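Local coordinates for protein group 1 truncated hemoglobin GlbN (Synechocystis sp., PDB 1S69) that binds one heme per subunit and forms a very stable complex with oxygen, as a group 1 truncated hemoglobin of the 2-on-2 helical fold, at residues S2-G10 against V100-V111. Residues are numbered along the deposited sequence; the frame is centred on the assembly and turned at random.
Sequences STLYEKLGG and VPEDLIAEVAAV
Leu4 lays its two methyls over the stem of Glu107, with CD1 3.8 Å and CD2 3.9 Å from Glu107 CB. In this 2-on-2 truncated globin the short first helix, 4-8, packs on helix 102-113, the last but one of the chain. The two segment axes run at 145° to each other, closer to antiparallel than parallel. CG of Leu4 stands anti to the backbone N (chi1 -177°), which carries the methyls across to the other helix. There CD2 also meets Val108 CG2 at 4.1 Å. Leu8 adds a second leucine to the contact: its CD2 lies 3.6 Å from Val100 CG1, and its CD1 touches Val108. Leu104 crosses the Lys7 side chain at about a right angle, and its CD1 sits 3.4 Å from Lys7 O. Phe55, from a loop, packs on Leu4, Leu8 and Val108. Cutting Leu4 back to an alanine would probably open a gap beside Glu107 and Val108 and leave the Glu107 stem less firmly held. At its N-terminus helix 4-8 is closed by a capping box of Thr3 and Glu6, and after it Gly9 forms a Schellman motif. Lys7 NZ and Glu107 OE2 make only a long salt bridge, 3.9 Å. A water joins the same two side chains, accepting from Lys7 NZ at 2.8 Å and donating to Glu107 OE1.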
ATOM      1  N   SER A   2     -10.740 -17.763   8.114  1.00 23.91           N
ATOM      2  CA  SER A   2     -10.758 -16.290   8.363  1.00 26.04           C
ATOM      3  C   SER A   2      -9.863 -15.650   7.309  1.00 25.68           C
ATOM      4  O   SER A   2      -8.866 -16.255   6.865  1.00 24.70           O
ATOM      5  CB  SER A   2     -10.328 -15.947   9.807  1.00 25.21           C
ATOM      6  OG  SER A   2      -9.047 -16.446  10.114  1.00 28.88           O
ATOM      7  N   THR A   3     -10.269 -14.498   6.808  1.00 24.84           N
ATOM      8  CA  THR A   3      -9.395 -13.761   5.851  1.00 24.23           C
ATOM      9  C   THR A   3      -8.244 -13.039   6.562  1.00 22.68           C
ATOM     10  O   THR A   3      -8.288 -12.804   7.769  1.00 23.17           O
ATOM     11  CB  THR A   3     -10.183 -12.728   5.048  1.00 22.81           C
ATOM     12  OG1 THR A   3     -10.751 -11.806   5.966  1.00 22.24           O
ATOM     13  CG2 THR A   3     -11.357 -13.363   4.323  1.00 22.55           C
ATOM     14  N   LEU A   4      -7.221 -12.648   5.787  1.00 23.65           N
ATOM     15  CA  LEU A   4      -6.171 -11.766   6.293  1.00 23.71           C
ATOM     16  C   LEU A   4      -6.769 -10.491   6.882  1.00 22.39           C
ATOM     17  O   LEU A   4      -6.385 -10.058   7.954  1.00 24.55           O
ATOM     18  CB  LEU A   4      -5.181 -11.434   5.158  1.00 23.23           C
ATOM     19  CG  LEU A   4      -3.953 -10.569   5.473  1.00 23.84           C
ATOM     20  CD1 LEU A   4      -3.185 -11.122   6.642  1.00 24.24           C
ATOM     21  CD2 LEU A   4      -3.073 -10.532   4.207  1.00 23.90           C
ATOM     22  N   TYR A   5      -7.695  -9.880   6.148  1.00 23.47           N
ATOM     23  CA  TYR A   5      -8.423  -8.734   6.647  1.00 23.88           C
ATOM     24  C   TYR A   5      -8.950  -8.972   8.053  1.00 23.74           C
ATOM     25  O   TYR A   5      -8.651  -8.213   8.959  1.00 23.41           O
ATOM     26  CB  TYR A   5      -9.563  -8.440   5.686  1.00 25.08           C
ATOM     27  CG  TYR A   5     -10.402  -7.218   6.010  1.00 28.30           C
ATOM     28  CD1 TYR A   5      -9.851  -5.931   5.964  1.00 29.30           C
ATOM     29  CD2 TYR A   5     -11.756  -7.362   6.347  1.00 32.17           C
ATOM     30  CE1 TYR A   5     -10.605  -4.833   6.244  1.00 31.11           C
ATOM     31  CE2 TYR A   5     -12.540  -6.264   6.598  1.00 32.26           C
ATOM     32  CZ  TYR A   5     -11.966  -4.996   6.527  1.00 33.13           C
ATOM     33  OH  TYR A   5     -12.733  -3.885   6.778  1.00 33.35           O
ATOM     34  N   GLU A   6      -9.711 -10.050   8.239  1.00 23.67           N
ATOM     35  CA  GLU A   6     -10.212 -10.398   9.569  1.00 24.67           C
ATOM     36  C   GLU A   6      -9.075 -10.626  10.622  1.00 23.48           C
ATOM     37  O   GLU A   6      -9.130 -10.111  11.732  1.00 22.91           O
ATOM     38  CB  GLU A   6     -11.109 -11.636   9.462  1.00 24.23           C
ATOM     39  CG  GLU A   6     -12.481 -11.235   9.010  1.00 29.96           C
ATOM     40  CD  GLU A   6     -13.282 -12.345   8.383  1.00 32.56           C
ATOM     41  OE1 GLU A   6     -12.774 -13.486   8.038  1.00 34.40           O
ATOM     42  OE2 GLU A   6     -14.494 -12.035   8.215  1.00 36.80           O
ATOM     43  N   LYS A   7      -8.042 -11.359  10.247  1.00 23.69           N
ATOM     44  CA  LYS A   7      -6.987 -11.678  11.197  1.00 25.65           C
ATOM     45  C   LYS A   7      -6.242 -10.460  11.724  1.00 25.39           C
ATOM     46  O   LYS A   7      -5.774 -10.437  12.866  1.00 24.32           O
ATOM     47  CB  LYS A   7      -6.005 -12.652  10.550  1.00 24.45           C
ATOM     48  CG  LYS A   7      -6.601 -14.026  10.322  1.00 25.62           C
ATOM     49  CD  LYS A   7      -5.562 -14.844   9.640  1.00 28.26           C
ATOM     50  CE  LYS A   7      -6.071 -16.199   9.292  1.00 32.31           C
ATOM     51  NZ  LYS A   7      -5.093 -16.751   8.351  1.00 37.62           N
ATOM     52  N   LEU A   8      -6.119  -9.464  10.829  1.00 26.38           N
ATOM     53  CA  LEU A   8      -5.445  -8.207  11.124  1.00 26.23           C
ATOM     54  C   LEU A   8      -6.281  -7.367  12.050  1.00 26.90           C
ATOM     55  O   LEU A   8      -5.744  -6.557  12.759  1.00 28.55           O
ATOM     56  CB  LEU A   8      -5.254  -7.456   9.805  1.00 27.06           C
ATOM     57  CG  LEU A   8      -4.079  -7.965   8.955  1.00 24.30           C
ATOM     58  CD1 LEU A   8      -4.093  -7.322   7.531  1.00 26.80           C
ATOM     59  CD2 LEU A   8      -2.735  -7.675   9.715  1.00 25.01           C
ATOM     60  N   GLY A   9      -7.604  -7.530  12.012  1.00 25.90           N
ATOM     61  CA  GLY A   9      -8.461  -6.749  12.873  1.00 26.32           C
ATOM     62  C   GLY A   9      -9.477  -5.951  12.097  1.00 26.76           C
ATOM     63  O   GLY A   9     -10.107  -5.048  12.645  1.00 27.38           O
ATOM     64  N   GLY A  10      -9.661  -6.270  10.830  1.00 26.17           N
ATOM     65  CA  GLY A  10     -10.781  -5.704  10.082  1.00 27.53           C
ATOM     66  C   GLY A  10     -10.638  -4.201   9.789  1.00 28.32           C
ATOM     67  O   GLY A  10      -9.491  -3.692   9.788  1.00 26.41           O
ATOM     68  N   VAL A 100       1.300  -5.901  14.949  1.00 35.47           N
ATOM     69  CA  VAL A 100       0.850  -7.004  14.096  1.00 34.14           C
ATOM     70  C   VAL A 100       1.880  -8.065  14.212  1.00 34.30           C
ATOM     71  O   VAL A 100       3.054  -7.752  14.132  1.00 34.32           O
ATOM     72  CB  VAL A 100       0.598  -6.598  12.617  1.00 34.01           C
ATOM     73  CG1 VAL A 100       0.276  -7.838  11.746  1.00 32.99           C
ATOM     74  CG2 VAL A 100      -0.499  -5.526  12.560  1.00 32.61           C
ATOM     75  N   PRO A 101       1.455  -9.299  14.511  1.00 35.14           N
ATOM     76  CA  PRO A 101       2.385 -10.438  14.649  1.00 34.88           C
ATOM     77  C   PRO A 101       3.122 -10.735  13.364  1.00 36.61           C
ATOM     78  O   PRO A 101       2.571 -10.535  12.246  1.00 36.68           O
ATOM     79  CB  PRO A 101       1.453 -11.631  14.978  1.00 35.27           C
ATOM     80  CG  PRO A 101       0.132 -11.175  14.731  1.00 33.96           C
ATOM     81  CD  PRO A 101       0.056  -9.678  14.819  1.00 33.81           C
ATOM     82  N   GLU A 102       4.319 -11.300  13.508  1.00 36.38           N
ATOM     83  CA  GLU A 102       5.176 -11.566  12.351  1.00 37.86           C
ATOM     84  C   GLU A 102       4.577 -12.448  11.289  1.00 36.19           C
ATOM     85  O   GLU A 102       4.803 -12.249  10.121  1.00 34.95           O
ATOM     86  CB  GLU A 102       6.517 -12.162  12.786  1.00 39.39           C
ATOM     87  CG  GLU A 102       7.051 -11.483  14.025  1.00 47.57           C
ATOM     88  CD  GLU A 102       8.169 -10.459  13.762  1.00 58.83           C
ATOM     89  OE1 GLU A 102       9.359 -10.902  13.940  1.00 61.18           O
ATOM     90  OE2 GLU A 102       7.867  -9.229  13.437  1.00 58.98           O
ATOM     91  N   ASP A 103       3.833 -13.466  11.678  1.00 35.57           N
ATOM     92  CA  ASP A 103       3.237 -14.345  10.695  1.00 34.20           C
ATOM     93  C   ASP A 103       2.188 -13.568   9.776  1.00 33.93           C
ATOM     94  O   ASP A 103       2.000 -13.905   8.590  1.00 33.95           O
ATOM     95  CB  ASP A 103       2.595 -15.525  11.432  1.00 35.24           C
ATOM     96  CG  ASP A 103       1.283 -15.132  12.117  1.00 35.76           C
ATOM     97  OD1 ASP A 103       1.332 -14.377  13.134  1.00 39.06           O
ATOM     98  OD2 ASP A 103       0.169 -15.465  11.643  1.00 38.13           O
ATOM     99  N   LEU A 104       1.539 -12.531  10.320  1.00 33.23           N
ATOM    100  CA  LEU A 104       0.579 -11.747   9.525  1.00 32.63           C
ATOM    101  C   LEU A 104       1.325 -10.696   8.685  1.00 32.98           C
ATOM    102  O   LEU A 104       0.988 -10.440   7.514  1.00 31.55           O
ATOM    103  CB  LEU A 104      -0.481 -11.112  10.403  1.00 30.86           C
ATOM    104  CG  LEU A 104      -1.477 -12.080  11.085  1.00 30.09           C
ATOM    105  CD1 LEU A 104      -2.652 -11.299  11.740  1.00 28.08           C
ATOM    106  CD2 LEU A 104      -1.999 -13.155  10.181  1.00 29.14           C
ATOM    107  N   ILE A 105       2.369 -10.127   9.285  1.00 33.37           N
ATOM    108  CA  ILE A 105       3.246  -9.221   8.554  1.00 34.25           C
ATOM    109  C   ILE A 105       3.753  -9.916   7.318  1.00 33.14           C
ATOM    110  O   ILE A 105       3.691  -9.341   6.250  1.00 33.83           O
ATOM    111  CB  ILE A 105       4.387  -8.594   9.439  1.00 34.44           C
ATOM    112  CG1 ILE A 105       3.763  -7.685  10.496  1.00 33.93           C
ATOM    113  CG2 ILE A 105       5.340  -7.737   8.558  1.00 34.46           C
ATOM    114  CD1 ILE A 105       4.735  -7.112  11.471  1.00 33.82           C
ATOM    115  N   ALA A 106       4.228 -11.146   7.454  1.00 32.97           N
ATOM    116  CA  ALA A 106       4.603 -11.994   6.307  1.00 32.33           C
ATOM    117  C   ALA A 106       3.529 -12.222   5.192  1.00 32.42           C
ATOM    118  O   ALA A 106       3.876 -12.229   3.978  1.00 31.49           O
ATOM    119  CB  ALA A 106       5.031 -13.309   6.796  1.00 33.05           C
ATOM    120  N   GLU A 107       2.267 -12.486   5.579  1.00 30.65           N
ATOM    121  CA  GLU A 107       1.166 -12.622   4.602  1.00 30.45           C
ATOM    122  C   GLU A 107       0.960 -11.301   3.829  1.00 28.79           C
ATOM    123  O   GLU A 107       0.752 -11.311   2.620  1.00 28.09           O
ATOM    124  CB  GLU A 107      -0.160 -12.942   5.285  1.00 30.31           C
ATOM    125  CG  GLU A 107      -0.221 -14.358   5.758  1.00 36.06           C
ATOM    126  CD  GLU A 107      -1.592 -14.747   6.233  1.00 40.10           C
ATOM    127  OE1 GLU A 107      -2.595 -14.393   5.561  1.00 43.04           O
ATOM    128  OE2 GLU A 107      -1.647 -15.395   7.293  1.00 42.75           O
ATOM    129  N   VAL A 108       1.030 -10.193   4.544  1.00 26.84           N
ATOM    130  CA  VAL A 108       0.956  -8.890   3.903  1.00 27.94           C
ATOM    131  C   VAL A 108       2.130  -8.669   2.921  1.00 27.39           C
ATOM    132  O   VAL A 108       1.902  -8.167   1.819  1.00 27.04           O
ATOM    133  CB  VAL A 108       0.903  -7.749   4.914  1.00 27.00           C
ATOM    134  CG1 VAL A 108       0.992  -6.326   4.166  1.00 28.91           C
ATOM    135  CG2 VAL A 108      -0.387  -7.812   5.713  1.00 28.40           C
ATOM    136  N   ALA A 109       3.358  -9.035   3.332  1.00 26.24           N
ATOM    137  CA  ALA A 109       4.547  -8.910   2.469  1.00 27.43           C
ATOM    138  C   ALA A 109       4.366  -9.648   1.130  1.00 27.04           C
ATOM    139  O   ALA A 109       4.787  -9.143   0.074  1.00 26.71           O
ATOM    140  CB  ALA A 109       5.825  -9.402   3.194  1.00 27.48           C
ATOM    141  N   ALA A 110       3.746 -10.830   1.190  1.00 26.58           N
ATOM    142  CA  ALA A 110       3.474 -11.631  -0.004  1.00 27.01           C
ATOM    143  C   ALA A 110       2.456 -10.921  -0.956  1.00 27.51           C
ATOM    144  O   ALA A 110       2.571 -10.977  -2.169  1.00 28.05           O
ATOM    145  CB  ALA A 110       2.967 -13.026   0.420  1.00 27.77           C
ATOM    146  N   VAL A 111       1.492 -10.211  -0.402  1.00 25.72           N
ATOM    147  CA  VAL A 111       0.578  -9.432  -1.228  1.00 26.46           C
ATOM    148  C   VAL A 111       1.256  -8.220  -1.935  1.00 26.21           C
ATOM    149  O   VAL A 111       1.110  -8.013  -3.182  1.00 26.87           O
ATOM    150  CB  VAL A 111      -0.670  -8.968  -0.347  1.00 26.28           C
ATOM    151  CG1 VAL A 111      -1.625  -7.985  -1.072  1.00 25.12           C
ATOM    152  CG2 VAL A 111      -1.413 -10.180   0.131  1.00 24.88           C
TER
HETATM  153  O   HOH W   1      -4.936 -15.133   6.119  1.00 36.37           O